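Local coordinates for adenylosuccinate lyase (Francisella tularensis subsp. tularensis SCHU S4, PDB 4EEI), which probably cleaves adenylosuccinate into AMP and fumarate, and the analogous succinylaminoimidazole carboxamide ribonucleotide into its carboxamide and fumarate, within de novo purine biosynthesis, at residues Y20-E25 and S103-D108; K63-K66 and I70-C73. One frame throughout, in Å; residues are numbered along the deposited sequence.

Contact 1: residues Y20-E25 and S103-D108; sequences YAKMLE and SLQIRD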
loop_
_atom_site.group_PDB
_atom_site.type_symbol
_atom_site.label_atom_id
_atom_site.label_comp_id
_atom_site.label_asym_id
_atom_site.label_seq_id
_atom_site.Cartn_x
_atom_site.Cartn_y
_atom_site.Cartn_z
ATOM N N TYR B 20 -10.767 3.661 -29.325
ATOM C CA TYR B 20 -10.401 4.207 -30.634
ATOM C C TYR B 20 -11.349 5.313 -31.091
ATOM O O TYR B 20 -10.930 6.245 -31.770
ATOM C CB TYR B 20 -10.348 3.095 -31.692
ATOM C CG TYR B 20 -9.321 2.027 -31.389
ATOM C CD1 TYR B 20 -8.037 2.362 -30.973
ATOM C CD2 TYR B 20 -9.642 0.685 -31.506
ATOM C CE1 TYR B 20 -7.101 1.379 -30.685
ATOM C CE2 TYR B 20 -8.722 -0.295 -31.224
ATOM C CZ TYR B 20 -7.457 0.050 -30.813
ATOM O OH TYR B 20 -6.549 -0.949 -30.536
ATOM N N ALA B 21 -12.628 5.213 -30.733
ATOM C CA ALA B 21 -13.572 6.271 -31.105
ATOM C C ALA B 21 -13.180 7.598 -30.439
ATOM O O ALA B 21 -13.294 8.671 -31.039
ATOM C CB ALA B 21 -14.997 5.882 -30.762
ATOM N N LYS B 22 -12.709 7.529 -29.199
ATOM C CA LYS B 22 -12.269 8.747 -28.519
ATOM C C LYS B 22 -10.963 9.261 -29.109
ATOM O O LYS B 22 -10.779 10.475 -29.252
ATOM C CB LYS B 22 -12.166 8.518 -27.005
ATOM C CG LYS B 22 -13.531 8.254 -26.329
ATOM C CD LYS B 22 -14.450 9.472 -26.414
ATOM C CE LYS B 22 -15.566 9.301 -27.436
ATOM N NZ LYS B 22 -16.659 8.383 -26.990
ATOM N N MET B 23 -10.064 8.348 -29.475
ATOM C CA MET B 23 -8.836 8.749 -30.165
ATOM C C MET B 23 -9.159 9.474 -31.468
ATOM O O MET B 23 -8.527 10.481 -31.814
ATOM C CB MET B 23 -7.947 7.535 -30.437
ATOM C CG MET B 23 -7.200 7.035 -29.201
ATOM S SD MET B 23 -6.189 5.590 -29.592
ATOM C CE MET B 23 -5.535 5.192 -27.957
ATOM N N LEU B 24 -10.159 8.973 -32.177
ATOM C CA LEU B 24 -10.574 9.593 -33.431
ATOM C C LEU B 24 -11.121 10.998 -33.198
ATOM O O LEU B 24 -10.815 11.921 -33.956
ATOM C CB LEU B 24 -11.611 8.725 -34.147
ATOM C CG LEU B 24 -12.102 9.326 -35.471
ATOM C CD1 LEU B 24 -10.953 9.477 -36.468
ATOM C CD2 LEU B 24 -13.219 8.479 -36.071
ATOM N N GLU B 25 -11.930 11.162 -32.155
ATOM C CA GLU B 25 -12.500 12.468 -31.835
ATOM C C GLU B 25 -11.397 13.481 -31.525
ATOM O O GLU B 25 -11.454 14.637 -31.957
ATOM C CB GLU B 25 -13.471 12.362 -30.651
ATOM C CG GLU B 25 -14.121 13.697 -30.289
ATOM C CD GLU B 25 -15.031 13.623 -29.064
ATOM O OE1 GLU B 25 -15.354 12.503 -28.611
ATOM O OE2 GLU B 25 -15.418 14.699 -28.553
ATOM N N SER B 103 -8.651 11.175 -21.181
ATOM C CA SER B 103 -9.417 12.119 -20.367
ATOM C C SER B 103 -10.893 12.051 -20.690
ATOM O O SER B 103 -11.729 12.223 -19.803
ATOM C CB SER B 103 -8.921 13.549 -20.556
ATOM O OG SER B 103 -7.634 13.697 -19.995
ATOM N N LEU B 104 -11.215 11.826 -21.963
ATOM C CA LEU B 104 -12.613 11.717 -22.369
ATOM C C LEU B 104 -13.250 10.448 -21.789
ATOM O O LEU B 104 -14.401 10.471 -21.348
ATOM C CB LEU B 104 -12.751 11.745 -23.895
ATOM C CG LEU B 104 -12.121 12.907 -24.671
ATOM C CD1 LEU B 104 -12.450 12.808 -26.148
ATOM C CD2 LEU B 104 -12.577 14.251 -24.121
ATOM N N GLN B 105 -12.506 9.344 -21.785
ATOM C CA GLN B 105 -12.999 8.114 -21.161
ATOM C C GLN B 105 -13.192 8.294 -19.660
ATOM O O GLN B 105 -14.192 7.840 -19.100
ATOM C CB GLN B 105 -12.034 6.952 -21.414
ATOM C CG GLN B 105 -12.023 6.456 -22.847
ATOM C CD GLN B 105 -10.935 5.437 -23.076
ATOM O OE1 GLN B 105 -9.748 5.770 -23.059
ATOM N NE2 GLN B 105 -11.327 4.177 -23.255
ATOM N N ILE B 106 -12.234 8.941 -19.006
ATOM C CA ILE B 106 -12.347 9.172 -17.568
ATOM C C ILE B 106 -13.543 10.087 -17.268
ATOM O O ILE B 106 -14.291 9.869 -16.319
ATOM C CB ILE B 106 -11.049 9.765 -16.983
ATOM C CG1 ILE B 106 -9.904 8.749 -17.083
ATOM C CG2 ILE B 106 -11.258 10.158 -15.533
ATOM C CD1 ILE B 106 -8.516 9.335 -16.706
ATOM N N ARG B 107 -13.727 11.108 -18.095
ATOM C CA ARG B 107 -14.843 12.029 -17.926
ATOM C C ARG B 107 -16.182 11.309 -17.992
ATOM O O ARG B 107 -17.076 11.524 -17.155
ATOM C CB ARG B 107 -14.757 13.113 -19.010
ATOM C CG ARG B 107 -15.943 14.033 -19.110
ATOM C CD ARG B 107 -16.619 13.798 -20.441
ATOM N NE ARG B 107 -16.195 14.719 -21.478
ATOM C CZ ARG B 107 -16.194 14.439 -22.780
ATOM N NH1 ARG B 107 -16.563 13.244 -23.220
ATOM N NH2 ARG B 107 -15.795 15.354 -23.643
ATOM N N ASP B 108 -16.332 10.436 -18.976
ATOM C CA ASP B 108 -17.603 9.752 -19.132
ATOM C C ASP B 108 -17.823 8.720 -18.030
ATOM O O ASP B 108 -18.959 8.455 -17.628
ATOM C CB ASP B 108 -17.703 9.143 -20.531
ATOM C CG ASP B 108 -17.744 10.210 -21.617
ATOM O OD1 ASP B 108 -18.175 11.347 -21.313
ATOM O OD2 ASP B 108 -17.342 9.913 -22.765
HETATM O O HOH W 1 -17.902 10.225 -25.185
HETATM O O HOH W 2 -15.760 15.780 -26.079
HETATM O O HOH W 3 -16.890 12.761 -26.426
#
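Lys22 NZ is held by two hydrogen bonds, one to Asn18 OD1 a turn earlier on its own helix and one to a water that lies 2.9 Å from Lys22 NZ. That water donates to Asp108 OD2, so the ammonium reaches the opposing carboxylate indirectly, its own NZ remaining 4.5 Å from Asp108 OD2. The chain gets there by bending at chi2, chi3 and chi4, which lays its middle over the second helix. Lys22 CD rests 3.8 Å from Leu104 CB, with Leu104 CD1 almost as near, and the two side chains meet at a slant. Beside this pair, Lys22 CG passes 4.2 Å from Gln105 CG, whose amide NE2 donates to Ile13 O.

Glu25 reaches out differently. Its carboxylate arrives at the leucine methyl, Glu25 OE1 lying 3.8 Å from Leu104 CD1, because chi1 of -179° and an extended chain carry it outward. Two waters then link the carboxylate to Arg107, one donating to OE2 and accepting from NH2, the other donating to OE1 and accepting from NH1. Arg107 NH1 also bonds to Asp108 OD1 at 3.1 Å, a salt bridge near the guanidinium plane but tilted 30° out of the carboxylate plane, on its syn side. No direct hydrogen bond joins 20-25 to 103-108, whose local axes pass 10.0 Å apart at 120°: this is an oblique helix-helix contact of a mainly helical lyase fold, with an aliphatic centre and a water-bridged charged rim. Further round helix 16-33, Met23 packs on Ile97, Ile98 and Ala101 of helix 94-131 and on Ile69 of helix 68-77.

Contact 2: residues K63-K66 and I70-C73; sequences KVTK and IAFC. With AMP (adenosine monophosphate), chain O.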
loop_
_atom_site.group_PDB
_atom_site.type_symbol
_atom_site.label_atom_id
_atom_site.label_comp_id
_atom_site.label_asym_id
_atom_site.label_seq_id
_atom_site.Cartn_x
_atom_site.Cartn_y
_atom_site.Cartn_z
ATOM N N LYS B 63 0.238 -6.077 -35.209
ATOM C CA LYS B 63 1.160 -7.209 -35.292
ATOM C C LYS B 63 2.432 -6.870 -36.066
ATOM O O LYS B 63 3.507 -7.388 -35.760
ATOM C CB LYS B 63 0.474 -8.421 -35.917
ATOM C CG LYS B 63 -0.312 -9.243 -34.918
ATOM C CD LYS B 63 -0.971 -10.441 -35.589
ATOM C CE LYS B 63 -1.635 -11.350 -34.560
ATOM N NZ LYS B 63 -2.209 -12.593 -35.171
ATOM N N VAL B 64 2.301 -6.002 -37.067
ATOM C CA VAL B 64 3.441 -5.563 -37.862
ATOM C C VAL B 64 4.152 -4.386 -37.201
ATOM O O VAL B 64 5.366 -4.410 -37.004
ATOM C CB VAL B 64 3.004 -5.111 -39.267
ATOM C CG1 VAL B 64 4.214 -4.955 -40.172
ATOM C CG2 VAL B 64 2.023 -6.103 -39.864
ATOM N N THR B 65 3.384 -3.356 -36.863
ATOM C CA THR B 65 3.955 -2.087 -36.419
ATOM C C THR B 65 4.621 -2.136 -35.041
ATOM O O THR B 65 5.579 -1.401 -34.795
ATOM C CB THR B 65 2.899 -0.955 -36.435
ATOM O OG1 THR B 65 1.919 -1.186 -35.416
ATOM C CG2 THR B 65 2.207 -0.877 -37.802
ATOM N N LYS B 66 4.106 -2.991 -34.156
ATOM C CA LYS B 66 4.522 -3.034 -32.745
ATOM C C LYS B 66 4.198 -1.719 -32.039
ATOM O O LYS B 66 4.795 -1.391 -31.007
ATOM C CB LYS B 66 6.018 -3.326 -32.594
ATOM C CG LYS B 66 6.523 -4.489 -33.421
ATOM C CD LYS B 66 5.921 -5.786 -32.934
ATOM C CE LYS B 66 6.491 -6.975 -33.690
ATOM N NZ LYS B 66 6.206 -8.248 -32.971
ATOM N N ILE B 70 0.246 3.990 -34.369
ATOM C CA ILE B 70 0.530 3.854 -35.795
ATOM C C ILE B 70 -0.506 2.932 -36.430
ATOM O O ILE B 70 -1.016 3.209 -37.513
ATOM C CB ILE B 70 1.941 3.289 -36.051
ATOM C CG1 ILE B 70 3.012 4.231 -35.493
ATOM C CG2 ILE B 70 2.162 3.047 -37.537
ATOM C CD1 ILE B 70 4.443 3.733 -35.692
ATOM N N ALA B 71 -0.820 1.839 -35.738
ATOM C CA ALA B 71 -1.835 0.897 -36.209
ATOM C C ALA B 71 -3.209 1.552 -36.334
ATOM O O ALA B 71 -3.895 1.384 -37.342
ATOM C CB ALA B 71 -1.904 -0.309 -35.296
ATOM N N PHE B 72 -3.610 2.286 -35.298
ATOM C CA PHE B 72 -4.872 3.020 -35.319
ATOM C C PHE B 72 -4.930 4.052 -36.449
ATOM O O PHE B 72 -5.908 4.107 -37.198
ATOM C CB PHE B 72 -5.110 3.709 -33.972
ATOM C CG PHE B 72 -6.123 4.824 -34.032
ATOM C CD1 PHE B 72 -7.478 4.541 -34.089
ATOM C CD2 PHE B 72 -5.716 6.156 -34.029
ATOM C CE1 PHE B 72 -8.413 5.558 -34.144
ATOM C CE2 PHE B 72 -6.646 7.182 -34.080
ATOM C CZ PHE B 72 -7.997 6.881 -34.137
ATOM N N CYS B 73 -3.892 4.876 -36.563
ATOM C CA CYS B 73 -3.849 5.883 -37.628
ATOM C C CYS B 73 -3.932 5.246 -39.009
ATOM O O CYS B 73 -4.667 5.714 -39.890
ATOM C CB CYS B 73 -2.584 6.731 -37.517
ATOM S SG CYS B 73 -2.552 7.790 -36.059
HETATM P P AMP O . 2.027 -1.261 -23.553
HETATM O O1P AMP O . 1.550 -2.682 -23.707
HETATM O O2P AMP O . 3.307 -1.114 -22.773
HETATM O O3P AMP O . 0.948 -0.282 -23.167
HETATM O "O5'" AMP O . 2.428 -0.820 -25.048
HETATM C "C5'" AMP O . 2.712 0.545 -25.353
HETATM C "C4'" AMP O . 2.580 0.769 -26.855
HETATM O "O4'" AMP O . 2.864 2.133 -27.176
HETATM C "C3'" AMP O . 3.567 -0.088 -27.630
HETATM O "O3'" AMP O . 2.881 -0.724 -28.708
HETATM C "C2'" AMP O . 4.585 0.884 -28.184
HETATM O "O2'" AMP O . 5.009 0.495 -29.491
HETATM C "C1'" AMP O . 3.831 2.201 -28.225
HETATM N N9 AMP O . 4.751 3.346 -28.030
HETATM C C8 AMP O . 6.093 3.304 -28.106
HETATM N N7 AMP O . 6.632 4.526 -27.882
HETATM C C5 AMP O . 5.618 5.380 -27.659
HETATM C C6 AMP O . 5.484 6.823 -27.358
HETATM N N6 AMP O . 6.575 7.616 -27.248
HETATM N N1 AMP O . 4.237 7.316 -27.197
HETATM C C2 AMP O . 3.146 6.536 -27.304
HETATM N N3 AMP O . 3.193 5.221 -27.575
HETATM C C4 AMP O . 4.379 4.596 -27.760
#
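Thr65 and Ile70 touch by their methyls in a tight connection between two consecutive helices, where helix 55-65 ends and helix 68-77 begins after a very short turn in this fumarase/aspartase-type lyase. From its CB, which points toward the second helix, the threonine side chain splits into two branches with separate tasks. CG2 goes to the isoleucine: Thr65 CG2 lies 3.9 Å from Ile70 CG2, and the two side chains run alongside each other in opposite senses. OG1 takes the place between the backbone N and the carbonyl carbon (chi1 69°), where Thr65 OG1 sits 3.9 Å from Ala71 CB. The same hydroxyl donates to His67 O in the turn, so its polar need is met by the connection while its flank packs on the alanine. Behind this, Ala71 is buried against Val58, Ile61 and Glu62 of the first helix.

No hydrogen bond joins the two segments. The end of the first helix shows in Lys66, the first residue to leave helical geometry, with phi 63°. Its side chain starts out away from the second helix, and its carbonyl serves AMP, which also bonds Gln212, Ser306 and Arg310 of this chain and Arg4, Tyr5 and Asn276 of a second subunit. Both ribose hydroxyls donate to this one oxygen: AMP O2' is modelled at 2.4 Å from Lys66 O, too short to be taken literally, whereas AMP O3' lies at 3.1 Å from Lys66 O.

Overall arrangement
From the N terminus, the chain runs along helix 16-33, passes through helices 43-50 and 55-65, turns into helix 68-77 and then enters the long helix 94-131. Contact 1 closes a loop of 77 intervening residues by bringing helix 94-131 back to helix 16-33. Contact 2 is nested inside that loop and closes a far smaller one, with three residues between its segments. Their centres are 19 Å apart, yet they touch directly: Phe72 CZ lies 3.6 Å from Leu24 N, and the ring also meets Tyr20 O and Met23 CB. Helix 16-33 thus lies against both helix 68-77, which follows the nucleotide-binding turn, and the long helix.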